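Long-range contacts in Glucanase/chitosanase (Paenibacillus fukuinensis, PDB 4ZY9), which binds chitosan through this CBM32 beta-sandwich module, one part of a longer enzyme that probably hydrolyses chitosan and glucan chains: residues L11-T16 with I50-G55; S74-V79 with W89-T94. The protein carries 1 engineered substitution. All coordinates share one frame; numbering follows the deposited sequence. Where two conformers were deposited one is given.

Contact 1 (L11-T16 with I50-G55); sequences LNKTAT and IYVNLG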
ATOM      1  N   LEU A  11      -2.981  10.341   4.153  1.00  6.06           N
ATOM      2  CA  LEU A  11      -3.783  11.141   3.191  1.00  6.96           C
ATOM      3  C   LEU A  11      -2.991  12.238   2.517  1.00  6.69           C
ATOM      4  O   LEU A  11      -2.338  13.034   3.140  1.00  6.92           O
ATOM      5  CB  LEU A  11      -4.983  11.706   3.992  1.00  6.40           C
ATOM      6  CG  LEU A  11      -5.970  12.533   3.171  1.00  7.68           C
ATOM      7  CD1 LEU A  11      -6.686  11.618   2.186  1.00  7.96           C
ATOM      8  CD2 LEU A  11      -6.917  13.302   4.022  1.00  9.68           C
ATOM      9  N   ASN A  12      -3.034  12.258   1.223  1.00  7.52           N
ATOM     10  CA  ASN A  12      -2.384  13.342   0.464  0.50  8.64           C
ATOM     11  C   ASN A  12      -0.872  13.283   0.509  1.00 10.23           C
ATOM     12  O   ASN A  12      -0.273  14.282   0.172  1.00 11.96           O
ATOM     13  CB  ASN A  12      -2.848  14.741   0.967  0.50  8.95           C
ATOM     14  CG  ASN A  12      -4.362  14.949   0.855  0.50  9.70           C
ATOM     15  OD1 ASN A  12      -4.994  15.528   1.772  0.50 10.64           O
ATOM     16  ND2 ASN A  12      -4.976  14.395  -0.204  0.50  9.19           N
ATOM     17  N   LYS A  13      -0.255  12.186   0.991  1.00  8.95           N
ATOM     18  CA  LYS A  13       1.176  12.085   1.105  0.50  9.27           C
ATOM     19  C   LYS A  13       1.737  11.525  -0.190  1.00  8.93           C
ATOM     20  O   LYS A  13       1.035  10.962  -1.009  1.00 10.89           O
ATOM     21  CB  LYS A  13       1.534  11.161   2.214  0.50  8.89           C
ATOM     22  CG  LYS A  13       1.147  11.627   3.589  0.50  9.30           C
ATOM     23  CD  LYS A  13       1.796  12.947   3.971  0.50 11.08           C
ATOM     24  CE  LYS A  13       1.781  13.146   5.439  0.50 13.33           C
ATOM     25  NZ  LYS A  13       0.386  13.426   5.732  0.50 16.66           N
ATOM     26  N   THR A  14       3.041  11.724  -0.400  1.00  9.12           N
ATOM     27  CA  THR A  14       3.679  11.290  -1.683  1.00  9.59           C
ATOM     28  C   THR A  14       3.847   9.760  -1.679  1.00  7.30           C
ATOM     29  O   THR A  14       4.310   9.175  -0.732  1.00  7.48           O
ATOM     30  CB  THR A  14       5.087  11.938  -1.735  1.00 10.23           C
ATOM     31  OG1 THR A  14       4.982  13.378  -1.602  1.00 13.48           O
ATOM     32  CG2 THR A  14       5.808  11.605  -3.044  1.00 12.31           C
ATOM     33  N   ALA A  15       3.492   9.218  -2.797  1.00  6.75           N
ATOM     34  CA  ALA A  15       3.517   7.782  -2.968  1.00  6.17           C
ATOM     35  C   ALA A  15       4.414   7.336  -4.120  1.00  5.35           C
ATOM     36  O   ALA A  15       4.549   8.127  -5.109  1.00  6.83           O
ATOM     37  CB  ALA A  15       2.112   7.155  -3.148  1.00  8.30           C
ATOM     38  N   THR A  16       4.933   6.155  -4.066  1.00  4.57           N
ATOM     39  CA  THR A  16       5.863   5.566  -5.026  1.00  4.76           C
ATOM     40  C   THR A  16       5.425   4.181  -5.325  1.00  4.41           C
ATOM     41  O   THR A  16       5.196   3.454  -4.325  1.00  5.04           O
ATOM     42  CB  THR A  16       7.276   5.616  -4.424  1.00  5.37           C
ATOM     43  OG1 THR A  16       7.574   6.991  -4.073  1.00  6.58           O
ATOM     44  CG2 THR A  16       8.268   5.138  -5.379  1.00  6.33           C
ATOM     45  N   ILE A  50       3.633  -0.690  -3.680  1.00  3.70           N
ATOM     46  CA  ILE A  50       3.375   0.697  -3.548  1.00  3.37           C
ATOM     47  C   ILE A  50       3.699   1.103  -2.150  1.00  3.80           C
ATOM     48  O   ILE A  50       3.324   0.362  -1.201  1.00  4.07           O
ATOM     49  CB  ILE A  50       1.911   1.039  -3.932  1.00  3.61           C
ATOM     50  CG1 ILE A  50       1.627   2.548  -3.815  1.00  4.47           C
ATOM     51  CG2 ILE A  50       0.897   0.210  -3.141  1.00  3.58           C
ATOM     52  CD1 ILE A  50       0.403   2.930  -4.549  1.00  5.10           C
ATOM     53  N   TYR A  51       4.346   2.221  -1.924  1.00  4.08           N
ATOM     54  CA  TYR A  51       4.571   2.730  -0.605  1.00  4.08           C
ATOM     55  C   TYR A  51       4.235   4.185  -0.517  1.00  3.78           C
ATOM     56  O   TYR A  51       4.162   4.918  -1.549  1.00  5.16           O
ATOM     57  CB  TYR A  51       6.007   2.502  -0.011  1.00  4.35           C
ATOM     58  CG  TYR A  51       7.145   3.224  -0.663  1.00  4.96           C
ATOM     59  CD1 TYR A  51       7.404   4.567  -0.437  1.00  5.44           C
ATOM     60  CD2 TYR A  51       8.024   2.571  -1.460  1.00  5.21           C
ATOM     61  CE1 TYR A  51       8.526   5.186  -0.990  1.00  5.63           C
ATOM     62  CE2 TYR A  51       9.162   3.205  -2.015  1.00  6.10           C
ATOM     63  CZ  TYR A  51       9.339   4.487  -1.744  1.00  5.39           C
ATOM     64  OH  TYR A  51      10.483   5.109  -2.290  1.00  7.21           O
ATOM     65  N   VAL A  52       3.983   4.673   0.688  1.00  4.51           N
ATOM     66  CA  VAL A  52       3.734   6.068   1.041  1.00  4.57           C
ATOM     67  C   VAL A  52       4.811   6.568   1.942  1.00  4.53           C
ATOM     68  O   VAL A  52       5.265   5.876   2.825  1.00  4.84           O
ATOM     69  CB  VAL A  52       2.325   6.269   1.620  1.00  5.05           C
ATOM     70  CG1 VAL A  52       2.094   5.504   2.880  1.00  5.46           C
ATOM     71  CG2 VAL A  52       1.989   7.725   1.744  1.00  5.50           C
ATOM     72  N   ASN A  53       5.213   7.856   1.714  1.00  4.76           N
ATOM     73  CA  ASN A  53       6.116   8.607   2.583  1.00  4.75           C
ATOM     74  C   ASN A  53       5.266   9.405   3.501  1.00  6.10           C
ATOM     75  O   ASN A  53       4.602  10.380   3.038  1.00  6.42           O
ATOM     76  CB  ASN A  53       7.004   9.469   1.668  1.00  5.14           C
ATOM     77  CG  ASN A  53       8.001  10.296   2.463  1.00  5.91           C
ATOM     78  OD1 ASN A  53       7.867  10.488   3.638  1.00  7.63           O
ATOM     79  ND2 ASN A  53       8.988  10.849   1.764  1.00  7.24           N
ATOM     80  N   LEU A  54       5.194   9.060   4.748  1.00  5.97           N
ATOM     81  CA  LEU A  54       4.412   9.814   5.716  1.00  6.58           C
ATOM     82  C   LEU A  54       4.924  11.217   6.042  1.00  7.63           C
ATOM     83  O   LEU A  54       4.234  11.997   6.723  1.00  8.78           O
ATOM     84  CB  LEU A  54       4.227   8.971   6.985  1.00  6.22           C
ATOM     85  CG  LEU A  54       3.632   7.600   6.864  1.00  5.90           C
ATOM     86  CD1 LEU A  54       3.632   6.935   8.157  1.00  6.59           C
ATOM     87  CD2 LEU A  54       2.235   7.684   6.246  1.00  6.56           C
ATOM     88  N   GLY A  55       6.100  11.535   5.541  1.00  7.52           N
ATOM     89  CA  GLY A  55       6.657  12.915   5.662  1.00  9.02           C
ATOM     90  C   GLY A  55       7.696  12.982   6.760  1.00 11.93           C
ATOM     91  O   GLY A  55       8.590  13.820   6.732  1.00 13.82           O
TER
HETATM   92  O   HOH W   1       4.879  12.745   1.652  1.00 14.89           O

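Contact 2 (S74-V79 with W89-T94); sequences SYTIQV and WTTVYT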
ATOM      1  N   SER A  74      -1.377 -12.834  -2.503  1.00  5.06           N
ATOM      2  CA  SER A  74      -0.256 -12.881  -1.634  1.00  5.36           C
ATOM      3  C   SER A  74       0.322 -11.508  -1.508  1.00  4.86           C
ATOM      4  O   SER A  74       0.680 -10.986  -2.597  1.00  4.98           O
ATOM      5  CB  SER A  74       0.863 -13.901  -2.048  1.00  4.75           C
ATOM      6  OG  SER A  74       0.397 -15.234  -1.953  1.00  6.07           O
ATOM      7  N   TYR A  75       0.439 -10.959  -0.345  1.00  4.39           N
ATOM      8  CA  TYR A  75       1.128  -9.649  -0.125  1.00  4.38           C
ATOM      9  C   TYR A  75       1.578  -9.560   1.241  1.00  4.00           C
ATOM     10  O   TYR A  75       1.124 -10.325   2.169  1.00  4.93           O
ATOM     11  CB  TYR A  75       0.257  -8.491  -0.496  1.00  4.41           C
ATOM     12  CG  TYR A  75      -0.968  -8.308   0.421  1.00  5.17           C
ATOM     13  CD1 TYR A  75      -0.865  -7.400   1.471  1.00  5.76           C
ATOM     14  CD2 TYR A  75      -2.190  -8.877   0.138  1.00  4.79           C
ATOM     15  CE1 TYR A  75      -1.964  -7.203   2.322  1.00  5.47           C
ATOM     16  CE2 TYR A  75      -3.313  -8.576   0.926  1.00  5.42           C
ATOM     17  CZ  TYR A  75      -3.128  -7.710   1.979  1.00  5.18           C
ATOM     18  OH  TYR A  75      -4.192  -7.395   2.839  1.00  7.00           O
ATOM     19  N   THR A  76       2.475  -8.626   1.477  1.00  4.25           N
ATOM     20  CA  THR A  76       2.888  -8.211   2.817  0.80  4.34           C
ATOM     21  C   THR A  76       2.641  -6.745   3.003  1.00  4.03           C
ATOM     22  O   THR A  76       2.561  -5.956   2.003  1.00  4.48           O
ATOM     23  CB  THR A  76       4.416  -8.490   3.071  0.80  4.49           C
ATOM     24  OG1 THR A  76       5.157  -7.918   1.987  0.80  4.04           O
ATOM     25  CG2 THR A  76       4.723 -10.056   2.966  0.80  5.58           C
ATOM     26  N   ILE A  77       2.537  -6.358   4.235  1.00  4.11           N
ATOM     27  CA  ILE A  77       2.634  -4.958   4.678  0.80  4.73           C
ATOM     28  C   ILE A  77       3.963  -4.783   5.327  1.00  4.35           C
ATOM     29  O   ILE A  77       4.318  -5.589   6.220  1.00  5.36           O
ATOM     30  CB  ILE A  77       1.466  -4.532   5.614  0.80  5.50           C
ATOM     31  CG1 ILE A  77       0.163  -4.764   4.982  0.80  6.53           C
ATOM     32  CG2 ILE A  77       1.680  -3.092   6.056  0.80  5.51           C
ATOM     33  CD1 ILE A  77      -0.079  -3.908   3.761  0.80  7.01           C
ATOM     34  N   GLN A  78       4.714  -3.780   4.925  1.00  4.26           N
ATOM     35  CA  GLN A  78       6.073  -3.559   5.438  1.00  4.55           C
ATOM     36  C   GLN A  78       6.273  -2.149   5.840  1.00  4.78           C
ATOM     37  O   GLN A  78       5.606  -1.229   5.301  1.00  5.41           O
ATOM     38  CB  GLN A  78       7.099  -3.938   4.393  1.00  6.00           C
ATOM     39  CG  GLN A  78       6.869  -5.306   3.774  1.00  7.41           C
ATOM     40  CD  GLN A  78       7.858  -5.637   2.703  1.00  9.78           C
ATOM     41  OE1 GLN A  78       8.473  -4.719   2.161  1.00 16.29           O
ATOM     42  NE2 GLN A  78       7.850  -6.883   2.187  1.00 12.39           N
ATOM     43  N   VAL A  79       7.164  -1.879   6.787  1.00  4.26           N
ATOM     44  CA  VAL A  79       7.445  -0.537   7.246  1.00  4.52           C
ATOM     45  C   VAL A  79       8.958  -0.317   7.188  1.00  4.18           C
ATOM     46  O   VAL A  79       9.745  -1.238   7.436  1.00  4.99           O
ATOM     47  CB  VAL A  79       6.890  -0.306   8.662  1.00  5.82           C
ATOM     48  CG1 VAL A  79       5.333  -0.291   8.632  1.00  7.92           C
ATOM     49  CG2 VAL A  79       7.410  -1.262   9.718  1.00  6.18           C
ATOM     50  N   TRP A  89      13.371  -2.725   5.348  1.00  8.38           N
ATOM     51  CA  TRP A  89      11.921  -2.994   5.475  1.00  6.63           C
ATOM     52  C   TRP A  89      11.727  -4.105   6.500  1.00  7.08           C
ATOM     53  O   TRP A  89      12.481  -5.097   6.510  1.00  9.23           O
ATOM     54  CB  TRP A  89      11.248  -3.442   4.195  1.00  7.92           C
ATOM     55  CG  TRP A  89      11.226  -2.434   3.083  1.00  7.50           C
ATOM     56  CD1 TRP A  89      12.051  -2.400   1.998  1.00  9.32           C
ATOM     57  CD2 TRP A  89      10.344  -1.323   2.934  1.00  6.88           C
ATOM     58  NE1 TRP A  89      11.735  -1.353   1.185  1.00  8.65           N
ATOM     59  CE2 TRP A  89      10.707  -0.641   1.706  1.00  7.41           C
ATOM     60  CE3 TRP A  89       9.277  -0.809   3.724  1.00  6.30           C
ATOM     61  CZ2 TRP A  89      10.047   0.439   1.239  1.00  7.02           C
ATOM     62  CZ3 TRP A  89       8.671   0.302   3.257  1.00  5.83           C
ATOM     63  CH2 TRP A  89       9.081   1.001   2.028  1.00  6.11           C
ATOM     64  N   THR A  90      10.749  -3.944   7.393  1.00  6.07           N
ATOM     65  CA  THR A  90      10.281  -4.998   8.282  1.00  7.07           C
ATOM     66  C   THR A  90       8.858  -5.338   7.916  1.00  6.13           C
ATOM     67  O   THR A  90       7.968  -4.445   7.839  1.00  5.81           O
ATOM     68  CB  THR A  90      10.324  -4.538   9.724  1.00  7.96           C
ATOM     69  OG1 THR A  90      11.702  -4.277  10.113  1.00 11.16           O
ATOM     70  CG2 THR A  90       9.863  -5.619  10.623  1.00  9.15           C
ATOM     71  N   THR A  91       8.597  -6.623   7.662  1.00  5.80           N
ATOM     72  CA  THR A  91       7.259  -7.101   7.458  1.00  6.33           C
ATOM     73  C   THR A  91       6.444  -7.145   8.694  1.00  5.76           C
ATOM     74  O   THR A  91       6.956  -7.665   9.716  1.00  8.59           O
ATOM     75  CB  THR A  91       7.306  -8.493   6.762  1.00  6.01           C
ATOM     76  OG1 THR A  91       7.989  -8.240   5.527  1.00  7.54           O
ATOM     77  CG2 THR A  91       5.969  -9.115   6.641  1.00  7.11           C
ATOM     78  N   VAL A  92       5.284  -6.569   8.683  1.00  5.36           N
ATOM     79  CA  VAL A  92       4.330  -6.605   9.834  1.00  6.14           C
ATOM     80  C   VAL A  92       3.131  -7.437   9.584  1.00  6.27           C
ATOM     81  O   VAL A  92       2.408  -7.723  10.601  1.00  7.90           O
ATOM     82  CB  VAL A  92       4.003  -5.171  10.251  1.00  6.90           C
ATOM     83  CG1 VAL A  92       5.237  -4.447  10.633  1.00  8.33           C
ATOM     84  CG2 VAL A  92       3.174  -4.460   9.201  1.00  7.80           C
ATOM     85  N   TYR A  93       2.906  -7.878   8.372  1.00  5.72           N
ATOM     86  CA  TYR A  93       1.748  -8.668   8.072  1.00  5.42           C
ATOM     87  C   TYR A  93       2.042  -9.469   6.804  1.00  5.65           C
ATOM     88  O   TYR A  93       2.619  -8.809   5.846  1.00  5.52           O
ATOM     89  CB  TYR A  93       0.470  -7.864   7.834  1.00  5.85           C
ATOM     90  CG  TYR A  93      -0.717  -8.639   7.360  1.00  5.71           C
ATOM     91  CD1 TYR A  93      -1.443  -9.398   8.299  1.00  7.04           C
ATOM     92  CD2 TYR A  93      -1.112  -8.661   6.096  1.00  6.83           C
ATOM     93  CE1 TYR A  93      -2.528 -10.113   7.907  1.00  7.35           C
ATOM     94  CE2 TYR A  93      -2.236  -9.363   5.659  1.00  6.99           C
ATOM     95  CZ  TYR A  93      -2.944 -10.106   6.610  1.00  6.60           C
ATOM     96  OH  TYR A  93      -4.072 -10.829   6.193  1.00  8.58           O
ATOM     97  N   THR A  94       1.723 -10.709   6.710  1.00  6.10           N
ATOM     98  CA  THR A  94       1.826 -11.514   5.567  1.00  6.00           C
ATOM     99  C   THR A  94       0.538 -12.293   5.258  1.00  5.75           C
ATOM    100  O   THR A  94      -0.034 -12.902   6.258  1.00  5.99           O
ATOM    101  CB  THR A  94       2.972 -12.550   5.638  1.00  7.23           C
ATOM    102  OG1 THR A  94       4.172 -11.916   5.981  1.00  7.40           O
ATOM    103  CG2 THR A  94       3.069 -13.417   4.459  1.00  6.61           C
TER
HETATM  104  O   HOH W   2      -5.354  -9.705   4.143  1.00 13.02           O

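Contact 1 (L11-T16 with I50-G55)
Strands 14-16 and 50-54 run antiparallel, their axes 4.7 Å apart at closest and 152° between directions. Around the Thr16-Tyr51 pair the backbone bonds go both ways: Tyr51 N gives to Thr16 O at 2.8 Å, and Thr16 N to Tyr51 O at 2.9 Å. Farther along, Asn53 N reaches Thr14 O almost along the C=O axis (2.9 Å), whereas Thr14 N and Asn53 O are joined through a water that accepts from the first and donates to the second.

Thr16 and Tyr51 lie side by side on the same face of the sheet. With its CG between backbone N and carbonyl carbon (chi1 67°), Tyr51 lays its ring against the neighbouring strand, and Thr16 CB sits over one ring face, 3.8 Å from the centroid, in a CH-pi contact. The beta-branched threonine suits both the extended backbone and this perch. On the other face the small methyl of Ala15 and the branched Val52 both pack against Phe31. Lys13 CB presses against Val52 CG2 at a tight 3.5 Å. Farther out, its chain bends at chi2 and chi4, Lys13 CE coming 3.0 Å from Leu54 O and NZ hydrogen-bonding to Leu9 O. Asn53 OD1 accepts from Gly55 N at 2.8 Å, an Asx turn where the chain turns a corner. This is an edge-strand pairing of the five-stranded antiparallel sheet in a CBM32 beta-sandwich.

Contact 2 (S74-V79 with W89-T94)
Ile77 O is the best-held polar atom across these strands, gripped by two N-H groups of the partner strand: Val92 N donates nearly along the C=O axis at 2.8 Å, and Tyr93 N adds a weak bond at 3.4 Å. Two residues facing one make this a classic beta bulge in the hairpin of strands 75-80 and 90-95, and the register shifts by one there. Within the bulge Ile77 N also gives to Tyr93 O, from above the carbonyl plane; beyond it Val79 and Thr90 exchange two backbone bonds.

At the bulge Val92 lies on the side of Ile77 and Val79, its CG2 meeting Ile77 CG2 at 3.7 Å and its CG1 meeting Val79 CG2. These branched aliphatic side chains suit the strand and the side that faces the other sheet, where Ile105, Phe107 and Arg110 cover them. Tyr75 and Tyr93 cross obliquely, ring planes at 50°, with CE1 of Tyr75 4.0 Å from CE2 of Tyr93. Tyr75 is buried and packs its ring on Leu65, Ile105 and Met117, yet it carries a polar tip: its OH bonds to Asp103 and also accepts from a water that bonds to the OH of the partly exposed Tyr93.

On the other face, that of Thr76, Gln78, Thr91 and Thr94, polar and beta-branched residues suit a more exposed surface. Gln78, extended beyond CG (chi2 178°), crosses Trp89 at about a right angle. Its NE2 makes a weak bond to Thr76 OG1, and its OE1 accepts from Arg116, whose guanidinium also forms a cation-pi contact with Trp89. Amide and indole planes stand 47° apart, and Gln78 OE1 lies 3.7 Å from both CB and CG of Trp89.

Overall arrangement
Both contacts belong to one five-stranded antiparallel sheet, ordered 14-17, 48-54, 114-122, 75-80, 90-95, and their centres lie about 16 Å apart. Contact 1 and contact 2 are thus the two outer strand pairs, with strand 114-122 bonded between them. They follow in series along the chain: contact 1 is complete before contact 2 begins. Contact 1 pairs strands distant in sequence, whereas contact 2 is a hairpin. The two meet where Tyr51 CD2 lies 4.0 Å from Trp89 CH2, and Arg116 of the central strand also touches Tyr51 and so reaches both contacts. Together they form the two outer pairs of one sheet of the sandwich in this chitosan-binding module.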